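PDB 3MKB: hemoglobin subunit alpha from Isurus oxyrinchus, which probably binds and carries oxygen at its haem iron, as one of the subunits of the tetrameric haemoglobin of this shark. Local coordinates for residues 38-42 against 92-97; 66-70 against 127-131; 83-89 against 134-139. All coordinates share one frame; numbering follows the deposited sequence.

Contact 1. Residues 38-42 against 92-97. With HEM (protoporphyrin IX containing Fe), chain E.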
loop_
_atom_site.group_PDB
_atom_site.type_symbol
_atom_site.label_atom_id
_atom_site.label_comp_id
_atom_site.label_asym_id
_atom_site.label_seq_id
_atom_site.Cartn_x
_atom_site.Cartn_y
_atom_site.Cartn_z
ATOM N N GLY A 38 14.085 0.392 2.229
ATOM C CA GLY A 38 13.790 -1.043 2.429
ATOM C C GLY A 38 14.146 -1.748 1.129
ATOM O O GLY A 38 14.550 -2.905 1.146
ATOM N N ALA A 39 14.017 -1.018 0.020
ATOM C CA ALA A 39 14.351 -1.593 -1.299
ATOM C C ALA A 39 15.840 -1.896 -1.465
ATOM O O ALA A 39 16.225 -2.669 -2.323
ATOM C CB ALA A 39 13.865 -0.669 -2.404
ATOM N N LYS A 40 16.713 -1.241 -0.700
ATOM C CA LYS A 40 18.139 -1.568 -0.751
ATOM C C LYS A 40 18.433 -3.036 -0.383
ATOM O O LYS A 40 19.488 -3.558 -0.713
ATOM C CB LYS A 40 18.930 -0.640 0.181
ATOM C CG LYS A 40 18.814 0.769 -0.271
ATOM C CD LYS A 40 19.911 1.616 0.318
ATOM C CE LYS A 40 19.577 2.056 1.642
ATOM N NZ LYS A 40 20.901 2.412 2.268
ATOM N N SER A 41 17.485 -3.681 0.294
ATOM C CA SER A 41 17.667 -5.017 0.860
ATOM C C SER A 41 17.932 -6.078 -0.185
ATOM O O SER A 41 18.582 -7.074 0.110
ATOM C CB SER A 41 16.447 -5.386 1.700
ATOM O OG SER A 41 15.290 -5.621 0.867
ATOM N N TYR A 42 17.445 -5.860 -1.411
ATOM C CA TYR A 42 17.674 -6.741 -2.563
ATOM C C TYR A 42 19.038 -6.670 -3.216
ATOM O O TYR A 42 19.365 -7.541 -4.028
ATOM C CB TYR A 42 16.611 -6.459 -3.670
ATOM C CG TYR A 42 15.239 -6.825 -3.179
ATOM C CD1 TYR A 42 14.837 -8.174 -3.144
ATOM C CD2 TYR A 42 14.369 -5.841 -2.701
ATOM C CE1 TYR A 42 13.623 -8.536 -2.663
ATOM C CE2 TYR A 42 13.130 -6.169 -2.196
ATOM C CZ TYR A 42 12.754 -7.541 -2.162
ATOM O OH TYR A 42 11.545 -7.922 -1.681
ATOM N N LEU A 92 12.531 -13.145 -6.354
ATOM C CA LEU A 92 11.504 -13.111 -5.280
ATOM C C LEU A 92 11.356 -11.746 -4.675
ATOM O O LEU A 92 11.378 -11.553 -3.459
ATOM C CB LEU A 92 11.732 -14.200 -4.198
ATOM C CG LEU A 92 11.825 -15.640 -4.780
ATOM C CD1 LEU A 92 12.448 -16.598 -3.776
ATOM C CD2 LEU A 92 10.492 -16.141 -5.293
ATOM N N VAL A 93 11.219 -10.769 -5.536
ATOM C CA VAL A 93 11.111 -9.374 -5.054
ATOM C C VAL A 93 9.703 -9.189 -4.513
ATOM O O VAL A 93 8.711 -9.566 -5.166
ATOM C CB VAL A 93 11.372 -8.372 -6.227
ATOM C CG1 VAL A 93 10.837 -6.998 -5.884
ATOM C CG2 VAL A 93 12.855 -8.427 -6.735
ATOM N N ASP A 94 9.571 -8.622 -3.316
ATOM C CA ASP A 94 8.217 -8.380 -2.814
ATOM C C ASP A 94 7.481 -7.377 -3.744
ATOM O O ASP A 94 8.008 -6.314 -4.077
ATOM C CB ASP A 94 8.279 -7.918 -1.340
ATOM C CG ASP A 94 6.909 -7.764 -0.704
ATOM O OD1 ASP A 94 6.067 -7.008 -1.248
ATOM O OD2 ASP A 94 6.686 -8.367 0.363
ATOM N N PRO A 95 6.286 -7.778 -4.241
ATOM C CA PRO A 95 5.534 -7.029 -5.208
ATOM C C PRO A 95 5.186 -5.599 -4.793
ATOM O O PRO A 95 4.982 -4.752 -5.676
ATOM C CB PRO A 95 4.230 -7.866 -5.416
ATOM C CG PRO A 95 4.534 -9.256 -4.883
ATOM C CD PRO A 95 5.654 -9.063 -3.871
ATOM N N SER A 96 5.061 -5.319 -3.488
ATOM C CA SER A 96 4.892 -3.939 -3.048
ATOM C C SER A 96 5.945 -2.983 -3.605
ATOM O O SER A 96 5.751 -1.743 -3.650
ATOM C CB SER A 96 4.827 -3.863 -1.506
ATOM O OG SER A 96 3.652 -4.529 -1.028
ATOM N N ASN A 97 7.063 -3.517 -4.080
ATOM C CA ASN A 97 8.158 -2.631 -4.509
ATOM C C ASN A 97 7.873 -2.067 -5.898
ATOM O O ASN A 97 8.325 -0.973 -6.222
ATOM C CB ASN A 97 9.497 -3.369 -4.570
ATOM C CG ASN A 97 10.014 -3.813 -3.190
ATOM O OD1 ASN A 97 9.826 -4.975 -2.738
ATOM N ND2 ASN A 97 10.645 -2.839 -2.489
HETATM C CHA HEM E . 17.395 -7.781 -12.621
HETATM C CHB HEM E . 13.940 -5.485 -15.076
HETATM C CHC HEM E . 12.010 -3.724 -10.938
HETATM C CHD HEM E . 15.185 -6.342 -8.445
HETATM C C1A HEM E . 16.621 -7.348 -13.674
HETATM C C2A HEM E . 16.808 -7.635 -15.074
HETATM C C3A HEM E . 15.835 -7.026 -15.785
HETATM C C4A HEM E . 15.031 -6.282 -14.820
HETATM C CMA HEM E . 15.575 -7.042 -17.338
HETATM C CAA HEM E . 17.886 -8.634 -15.532
HETATM C CBA HEM E . 16.997 -9.922 -15.505
HETATM C CGA HEM E . 17.616 -11.057 -16.261
HETATM O O1A HEM E . 18.884 -11.045 -16.385
HETATM O O2A HEM E . 16.871 -11.970 -16.732
HETATM C C1B HEM E . 13.121 -4.839 -14.166
HETATM C C2B HEM E . 11.918 -4.111 -14.499
HETATM C C3B HEM E . 11.406 -3.602 -13.367
HETATM C C4B HEM E . 12.238 -4.019 -12.267
HETATM C CMB HEM E . 11.306 -3.893 -15.912
HETATM C CAB HEM E . 10.109 -2.771 -13.191
HETATM C CBB HEM E . 9.500 -2.034 -14.138
HETATM C C1C HEM E . 12.689 -4.254 -9.856
HETATM C C2C HEM E . 12.445 -3.957 -8.443
HETATM C C3C HEM E . 13.347 -4.664 -7.717
HETATM C C4C HEM E . 14.174 -5.431 -8.668
HETATM C CMC HEM E . 11.353 -2.943 -7.992
HETATM C CAC HEM E . 13.451 -4.640 -6.168
HETATM C CBC HEM E . 13.140 -3.508 -5.471
HETATM C C1D HEM E . 16.082 -6.892 -9.361
HETATM C C2D HEM E . 17.303 -7.536 -8.956
HETATM C C3D HEM E . 18.058 -7.938 -10.189
HETATM C C4D HEM E . 17.152 -7.574 -11.269
HETATM C CMD HEM E . 17.832 -7.713 -7.504
HETATM C CAD HEM E . 19.455 -8.662 -10.174
HETATM C CBD HEM E . 20.688 -7.744 -10.441
HETATM C CGD HEM E . 21.163 -6.823 -9.293
HETATM O O1D HEM E . 21.343 -7.263 -8.103
HETATM O O2D HEM E . 21.391 -5.603 -9.533
HETATM N NA HEM E . 15.550 -6.525 -13.575
HETATM N NB HEM E . 13.296 -4.771 -12.762
HETATM N NC HEM E . 13.717 -5.148 -9.908
HETATM N ND HEM E . 16.009 -6.923 -10.758
HETATM FE FE HEM E . 14.631 -5.824 -11.779
HETATM O O HOH W 1 11.344 -11.275 -0.809
#
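With CG beside the backbone N and opposite the carbonyl carbon (chi1 -65°), Tyr42 sends its ring from the 3-10 segment 38-42 toward 92-97; Val93 (chi1 162°) has CG1 anti to the backbone N, which points CG1 at the porphyrin and leaves CG2 over the tyrosine. Val93 CG2 sits above one face, offset toward the rim, 4.1 Å from Tyr42 CD1. Farther along the side chain, Tyr42 CE1 rests 3.6 Å from Val93 CA, and the Leu92 carbonyl oxygen stands at the ring edge, near its plane. The hydroxyl then receives the backbone: Asp94 N donates to Tyr42 OH at 2.7 Å, almost straight at 171°. Tyrosine suits this place because its ring is apolar while its hydroxyl can accept the N-H.

In the globin fold this is the C region meeting the FG corner, and in haemoglobins both elements face the partner subunit of the tetramer. Accordingly Tyr42 OH is also hydrogen-bonded to Asp89 of the beta subunit, and Asp94 OD2 to Ser92 and Trp37 of that chain. Asp94 uses its other oxygen, OD1, to accept from Ser96 N at 3.0 Å, capping the turn that leads into helix 97-112; a short carboxylate can serve both directions at once.

Toward the haem the closest contacts are carbon on carbon: Val93 CG1 touches HEM CAC at 3.5 Å, and Asn97 CB and Tyr42 CD2 also border this vinyl group. Away from the porphyrin, a water donates to Leu92 O at 2.7 Å and, weakly, to Tyr42 OH.

Contact 2. Residues 66-70 against 127-131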
loop_
_atom_site.group_PDB
_atom_site.type_symbol
_atom_site.label_atom_id
_atom_site.label_comp_id
_atom_site.label_asym_id
_atom_site.label_seq_id
_atom_site.Cartn_x
_atom_site.Cartn_y
_atom_site.Cartn_z
ATOM N N VAL A 66 10.961 -1.093 -19.880
ATOM C CA VAL A 66 9.805 -0.239 -19.974
ATOM C C VAL A 66 9.596 0.204 -21.414
ATOM O O VAL A 66 8.450 0.207 -21.887
ATOM C CB VAL A 66 9.861 1.005 -19.011
ATOM C CG1 VAL A 66 8.695 1.956 -19.319
ATOM C CG2 VAL A 66 9.748 0.509 -17.593
ATOM N N VAL A 67 10.672 0.518 -22.109
ATOM C CA VAL A 67 10.593 0.903 -23.500
ATOM C C VAL A 67 9.966 -0.188 -24.343
ATOM O O VAL A 67 9.045 0.050 -25.102
ATOM C CB VAL A 67 11.945 1.355 -24.031
ATOM C CG1 VAL A 67 11.968 1.467 -25.574
ATOM C CG2 VAL A 67 12.348 2.659 -23.391
ATOM N N SER A 68 10.465 -1.398 -24.188
ATOM C CA SER A 68 9.840 -2.562 -24.830
ATOM C C SER A 68 8.389 -2.836 -24.501
ATOM O O SER A 68 7.600 -3.148 -25.416
ATOM C CB SER A 68 10.666 -3.817 -24.663
ATOM O OG SER A 68 11.792 -3.671 -25.497
ATOM N N ALA A 69 8.016 -2.742 -23.214
ATOM C CA ALA A 69 6.622 -2.783 -22.848
ATOM C C ALA A 69 5.792 -1.753 -23.654
ATOM O O ALA A 69 4.677 -2.061 -24.122
ATOM C CB ALA A 69 6.419 -2.621 -21.332
ATOM N N ALA A 70 6.345 -0.544 -23.796
ATOM C CA ALA A 70 5.724 0.511 -24.578
ATOM C C ALA A 70 5.524 0.059 -26.052
ATOM O O ALA A 70 4.503 0.364 -26.669
ATOM C CB ALA A 70 6.570 1.737 -24.520
ATOM N N LEU A 127 0.720 2.931 -18.260
ATOM C CA LEU A 127 1.749 1.969 -18.679
ATOM C C LEU A 127 2.470 1.320 -17.475
ATOM O O LEU A 127 2.546 0.088 -17.358
ATOM C CB LEU A 127 2.758 2.614 -19.636
ATOM C CG LEU A 127 3.947 1.736 -20.090
ATOM C CD1 LEU A 127 3.481 0.473 -20.830
ATOM C CD2 LEU A 127 5.023 2.519 -20.868
ATOM N N LEU A 128 3.019 2.139 -16.575
ATOM C CA LEU A 128 3.677 1.544 -15.371
ATOM C C LEU A 128 2.806 0.613 -14.506
ATOM O O LEU A 128 3.298 -0.443 -14.055
ATOM C CB LEU A 128 4.386 2.626 -14.513
ATOM C CG LEU A 128 5.429 3.464 -15.277
ATOM C CD1 LEU A 128 6.103 4.629 -14.528
ATOM C CD2 LEU A 128 6.515 2.538 -15.849
ATOM N N SER A 129 1.523 0.963 -14.323
ATOM C CA SER A 129 0.542 0.124 -13.587
ATOM C C SER A 129 0.343 -1.223 -14.236
ATOM O O SER A 129 0.339 -2.240 -13.542
ATOM C CB SER A 129 -0.831 0.794 -13.403
ATOM O OG SER A 129 -0.673 1.910 -12.559
ATOM N N ALA A 130 0.196 -1.226 -15.564
ATOM C CA ALA A 130 0.102 -2.490 -16.317
ATOM C C ALA A 130 1.410 -3.309 -16.215
ATOM O O ALA A 130 1.398 -4.542 -16.124
ATOM C CB ALA A 130 -0.226 -2.177 -17.771
ATOM N N ILE A 131 2.549 -2.620 -16.183
ATOM C CA ILE A 131 3.813 -3.307 -16.033
ATOM C C ILE A 131 3.852 -3.934 -14.615
ATOM O O ILE A 131 4.012 -5.147 -14.503
ATOM C CB ILE A 131 5.040 -2.417 -16.355
ATOM C CG1 ILE A 131 5.042 -2.006 -17.845
ATOM C CG2 ILE A 131 6.333 -3.160 -16.038
ATOM C CD1 ILE A 131 6.036 -0.904 -18.169
#
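Ile131 presses the end of its chain against helix 66-70, where Ala69 CB meets Ile131 CD1 at 3.6 Å, the closest approach of the two segments. Ile131 CG1 is opposite the carbonyl carbon (chi1 -65°) and the chain then extends (chi2 168°), which carries CD1 across to the alanine; a small residue at Ala69 lets the isoleucine come this near. Val66 completes this buried, many-sided part. Its CG2 lies 4.0 Å from Ile131 CD1, the two side chains meeting at about a right angle, while CG1 touches Leu127 CD2 at 4.0 Å and Leu128 CD2 at 4.1 Å. The branched valine thus fills the space among three larger side chains. With an alanine here both methyls would go, and the ends of Leu127, Leu128 and Ile131 would probably lose their common partner and be freer to turn.

At the C-terminal end of helix 66-70 the contacts thin out. Ala70, partly exposed, touches Leu127 alone across the interface, its CB 4.0 Å from Leu127 CD2; Ile10 and Ala14 of helix 4-19 also touch this alanine.

No hydrogen bond joins the segments; the union is aliphatic throughout. Leu128 also reaches Ile105 and Leu106 on helix 97-112. The segment axes pass 10.6 Å apart and cross steeply, at 103°. They belong to helices 53-70 and 118-135, the E and H helices, whose packing helps build the core of the globin fold beside the haem, which Ile131 touches.

Contact 3. Residues 83-89 against 134-139. With HEM (protoporphyrin IX containing Fe), chain E.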
loop_
_atom_site.group_PDB
_atom_site.type_symbol
_atom_site.label_atom_id
_atom_site.label_comp_id
_atom_site.label_asym_id
_atom_site.label_seq_id
_atom_site.Cartn_x
_atom_site.Cartn_y
_atom_site.Cartn_z
ATOM N N LEU A 83 9.819 -11.692 -17.619
ATOM C CA LEU A 83 10.264 -10.851 -16.546
ATOM C C LEU A 83 9.491 -11.120 -15.236
ATOM O O LEU A 83 10.055 -11.046 -14.127
ATOM C CB LEU A 83 10.143 -9.394 -16.999
ATOM C CG LEU A 83 11.344 -8.513 -16.690
ATOM C CD1 LEU A 83 12.635 -9.316 -16.354
ATOM C CD2 LEU A 83 11.526 -7.582 -17.871
ATOM N N ALA A 84 8.205 -11.400 -15.373
ATOM C CA ALA A 84 7.368 -11.802 -14.274
ATOM C C ALA A 84 7.945 -13.080 -13.613
ATOM O O ALA A 84 7.997 -13.201 -12.376
ATOM C CB ALA A 84 5.977 -12.079 -14.793
ATOM N N VAL A 85 8.381 -14.035 -14.436
ATOM C CA VAL A 85 9.041 -15.247 -13.882
ATOM C C VAL A 85 10.372 -14.990 -13.179
ATOM O O VAL A 85 10.622 -15.558 -12.134
ATOM C CB VAL A 85 9.199 -16.373 -14.943
ATOM C CG1 VAL A 85 10.132 -17.503 -14.420
ATOM C CG2 VAL A 85 7.859 -16.916 -15.294
ATOM N N THR A 86 11.228 -14.157 -13.741
ATOM C CA THR A 86 12.486 -13.825 -13.097
ATOM C C THR A 86 12.259 -13.089 -11.768
ATOM O O THR A 86 12.842 -13.492 -10.721
ATOM C CB THR A 86 13.398 -13.015 -14.042
ATOM O OG1 THR A 86 13.688 -13.846 -15.202
ATOM C CG2 THR A 86 14.688 -12.694 -13.359
ATOM N N HIS A 87 11.399 -12.061 -11.784
ATOM C CA HIS A 87 11.172 -11.296 -10.544
ATOM C C HIS A 87 10.399 -12.029 -9.502
ATOM O O HIS A 87 10.699 -11.925 -8.289
ATOM C CB HIS A 87 10.585 -9.899 -10.799
ATOM C CG HIS A 87 11.627 -8.931 -11.235
ATOM N ND1 HIS A 87 12.063 -8.870 -12.538
ATOM C CD2 HIS A 87 12.401 -8.066 -10.538
ATOM C CE1 HIS A 87 13.021 -7.963 -12.632
ATOM N NE2 HIS A 87 13.247 -7.461 -11.435
ATOM N N GLY A 88 9.398 -12.752 -9.984
ATOM C CA GLY A 88 8.505 -13.454 -9.149
ATOM C C GLY A 88 9.021 -14.788 -8.632
ATOM O O GLY A 88 8.677 -15.140 -7.528
ATOM N N LYS A 89 9.803 -15.530 -9.425
ATOM C CA LYS A 89 10.227 -16.905 -9.036
ATOM C C LYS A 89 11.727 -17.055 -8.699
ATOM O O LYS A 89 12.108 -17.852 -7.832
ATOM C CB LYS A 89 9.854 -17.926 -10.124
ATOM C CG LYS A 89 8.370 -18.061 -10.358
ATOM C CD LYS A 89 7.794 -18.846 -9.172
ATOM C CE LYS A 89 6.771 -19.865 -9.596
ATOM N NZ LYS A 89 5.515 -19.177 -9.959
ATOM N N GLU A 134 1.674 -7.109 -14.423
ATOM C CA GLU A 134 2.315 -8.270 -15.011
ATOM C C GLU A 134 3.515 -8.790 -14.191
ATOM O O GLU A 134 3.625 -9.995 -13.972
ATOM C CB GLU A 134 2.731 -7.978 -16.454
ATOM C CG GLU A 134 1.601 -7.635 -17.454
ATOM C CD GLU A 134 0.450 -8.649 -17.536
ATOM O OE1 GLU A 134 0.691 -9.883 -17.406
ATOM O OE2 GLU A 134 -0.693 -8.190 -17.776
ATOM N N LEU A 135 4.407 -7.901 -13.751
ATOM C CA LEU A 135 5.555 -8.289 -12.942
ATOM C C LEU A 135 5.178 -8.939 -11.589
ATOM O O LEU A 135 5.946 -9.759 -11.067
ATOM C CB LEU A 135 6.480 -7.086 -12.726
ATOM C CG LEU A 135 7.697 -6.851 -13.639
ATOM C CD1 LEU A 135 7.597 -7.435 -15.025
ATOM C CD2 LEU A 135 7.987 -5.369 -13.739
ATOM N N SER A 136 3.997 -8.585 -11.062
ATOM C CA SER A 136 3.415 -9.166 -9.827
ATOM C C SER A 136 2.561 -10.402 -10.035
ATOM O O SER A 136 1.931 -10.874 -9.080
ATOM C CB SER A 136 2.516 -8.131 -9.128
ATOM O OG SER A 136 3.254 -6.937 -8.863
ATOM N N SER A 137 2.534 -10.941 -11.251
ATOM C CA SER A 137 1.512 -11.950 -11.595
ATOM C C SER A 137 1.915 -13.435 -11.484
ATOM O O SER A 137 1.065 -14.299 -11.637
ATOM C CB SER A 137 0.925 -11.671 -12.985
ATOM O OG SER A 137 1.800 -12.120 -14.017
ATOM N N LYS A 138 3.187 -13.733 -11.252
ATOM C CA LYS A 138 3.678 -15.124 -11.274
ATOM C C LYS A 138 4.366 -15.495 -9.978
ATOM O O LYS A 138 5.331 -16.291 -9.962
ATOM C CB LYS A 138 4.650 -15.362 -12.448
ATOM C CG LYS A 138 4.109 -14.999 -13.854
ATOM C CD LYS A 138 3.290 -16.133 -14.497
ATOM C CE LYS A 138 4.018 -17.489 -14.449
ATOM N NZ LYS A 138 3.941 -18.276 -15.742
ATOM N N TYR A 139 3.852 -14.942 -8.879
ATOM C CA TYR A 139 4.400 -15.253 -7.559
ATOM C C TYR A 139 3.866 -16.566 -6.920
ATOM O O TYR A 139 4.613 -17.276 -6.225
ATOM C CB TYR A 139 4.204 -14.030 -6.646
ATOM C CG TYR A 139 5.197 -12.936 -6.980
ATOM C CD1 TYR A 139 6.320 -12.781 -6.210
ATOM C CD2 TYR A 139 5.055 -12.106 -8.129
ATOM C CE1 TYR A 139 7.266 -11.788 -6.452
ATOM C CE2 TYR A 139 6.024 -11.108 -8.429
ATOM C CZ TYR A 139 7.153 -10.968 -7.563
ATOM O OH TYR A 139 8.169 -10.041 -7.774
HETATM C CHA HEM E . 17.395 -7.781 -12.621
HETATM C CHB HEM E . 13.940 -5.485 -15.076
HETATM C CHC HEM E . 12.010 -3.724 -10.938
HETATM C CHD HEM E . 15.185 -6.342 -8.445
HETATM C C1A HEM E . 16.621 -7.348 -13.674
HETATM C C2A HEM E . 16.808 -7.635 -15.074
HETATM C C3A HEM E . 15.835 -7.026 -15.785
HETATM C C4A HEM E . 15.031 -6.282 -14.820
HETATM C CMA HEM E . 15.575 -7.042 -17.338
HETATM C CAA HEM E . 17.886 -8.634 -15.532
HETATM C CBA HEM E . 16.997 -9.922 -15.505
HETATM C CGA HEM E . 17.616 -11.057 -16.261
HETATM O O1A HEM E . 18.884 -11.045 -16.385
HETATM O O2A HEM E . 16.871 -11.970 -16.732
HETATM C C1B HEM E . 13.121 -4.839 -14.166
HETATM C C2B HEM E . 11.918 -4.111 -14.499
HETATM C C3B HEM E . 11.406 -3.602 -13.367
HETATM C C4B HEM E . 12.238 -4.019 -12.267
HETATM C CMB HEM E . 11.306 -3.893 -15.912
HETATM C CAB HEM E . 10.109 -2.771 -13.191
HETATM C CBB HEM E . 9.500 -2.034 -14.138
HETATM C C1C HEM E . 12.689 -4.254 -9.856
HETATM C C2C HEM E . 12.445 -3.957 -8.443
HETATM C C3C HEM E . 13.347 -4.664 -7.717
HETATM C C4C HEM E . 14.174 -5.431 -8.668
HETATM C CMC HEM E . 11.353 -2.943 -7.992
HETATM C CAC HEM E . 13.451 -4.640 -6.168
HETATM C CBC HEM E . 13.140 -3.508 -5.471
HETATM C C1D HEM E . 16.082 -6.892 -9.361
HETATM C C2D HEM E . 17.303 -7.536 -8.956
HETATM C C3D HEM E . 18.058 -7.938 -10.189
HETATM C C4D HEM E . 17.152 -7.574 -11.269
HETATM C CMD HEM E . 17.832 -7.713 -7.504
HETATM C CAD HEM E . 19.455 -8.662 -10.174
HETATM C CBD HEM E . 20.688 -7.744 -10.441
HETATM C CGD HEM E . 21.163 -6.823 -9.293
HETATM O O1D HEM E . 21.343 -7.263 -8.103
HETATM O O2D HEM E . 21.391 -5.603 -9.533
HETATM N NA HEM E . 15.550 -6.525 -13.575
HETATM N NB HEM E . 13.296 -4.771 -12.762
HETATM N NC HEM E . 13.717 -5.148 -9.908
HETATM N ND HEM E . 16.009 -6.923 -10.758
HETATM FE FE HEM E . 14.631 -5.824 -11.779
HETATM O O HOH W 2 5.451 -12.440 -11.121
HETATM O O HOH W 3 7.130 -16.650 -5.342
#
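Leu83 and Leu135 meet beside the haem, Leu83 CB lying 3.8 Å from Leu135 CD1, while Leu135 CD2 comes within 3.4 Å of HEM CAB. Next to them is His87, the proximal histidine of the globin fold, whose NE2 binds HEM FE at 2.2 Å; His58 supplies a second imidazole nitrogen, so the iron is held by two histidines. His87 ND1 makes a weak, 3.4 Å bond to Leu83 O, which lies in the ring plane and may help fix its rotation.

One layer out, Tyr139 covers the helix. Its ring face takes Gly88 CA in a CH-pi contact, 3.3 Å from Gly88 CA to the ring centroid and 16° off the normal. Glycine fits because a CB would be tight against both Tyr139 CE2 and Lys138 O and would clash with Ala84 O of its own helix. The tyrosine hydroxyl is hydrogen-bonded to Val93 O, a fixture of the penultimate tyrosine in haemoglobins. Small size matters again at Ala84, whose CB is 3.2 Å from Glu134 O and 3.6 Å from Lys138 CG; the lysine's aliphatic chain runs on to Val85 CG2.

Around this, polar bonds join the two backbones. Exposed Lys89, bent at chi2 (-74°), turns NZ back to Lys138 O at 2.9 Å, from above the carbonyl plane. One water donates to Ala84 O and Leu135 O and accepts from Lys138 N; another bridges Gly88 O and Tyr139 O.

The C-terminal tail leaving helix 118-135 is thus laid along helix 81-91. Phe98 of helix 97-112 touches both Leu135 and Tyr139, and Trp37 of the beta subunit meets the Tyr139 ring edge-to-face.

From the N terminus the chain passes helices 4-19 and 21-35 before residues 38-42 open contact 1, which closes at 92-97 after helices 53-70, 76-79 and 81-91. Contact 2 opens inside that loop, at 66-70 on helix 53-70, and closes beyond it at 127-131. Contact 3 opens within both, at 83-89, and closes last, at 134-139. Each pair therefore crosses and none nests. Contacts 2 and 3 share helix 118-135 but otherwise do not touch, whereas contacts 1 and 3 meet through Val93, paired with both His87 and Tyr139, and both reach the haem. Together they tie the C region, helix 53-70 and helix 81-91 to the FG corner and the C-terminal helix and tail.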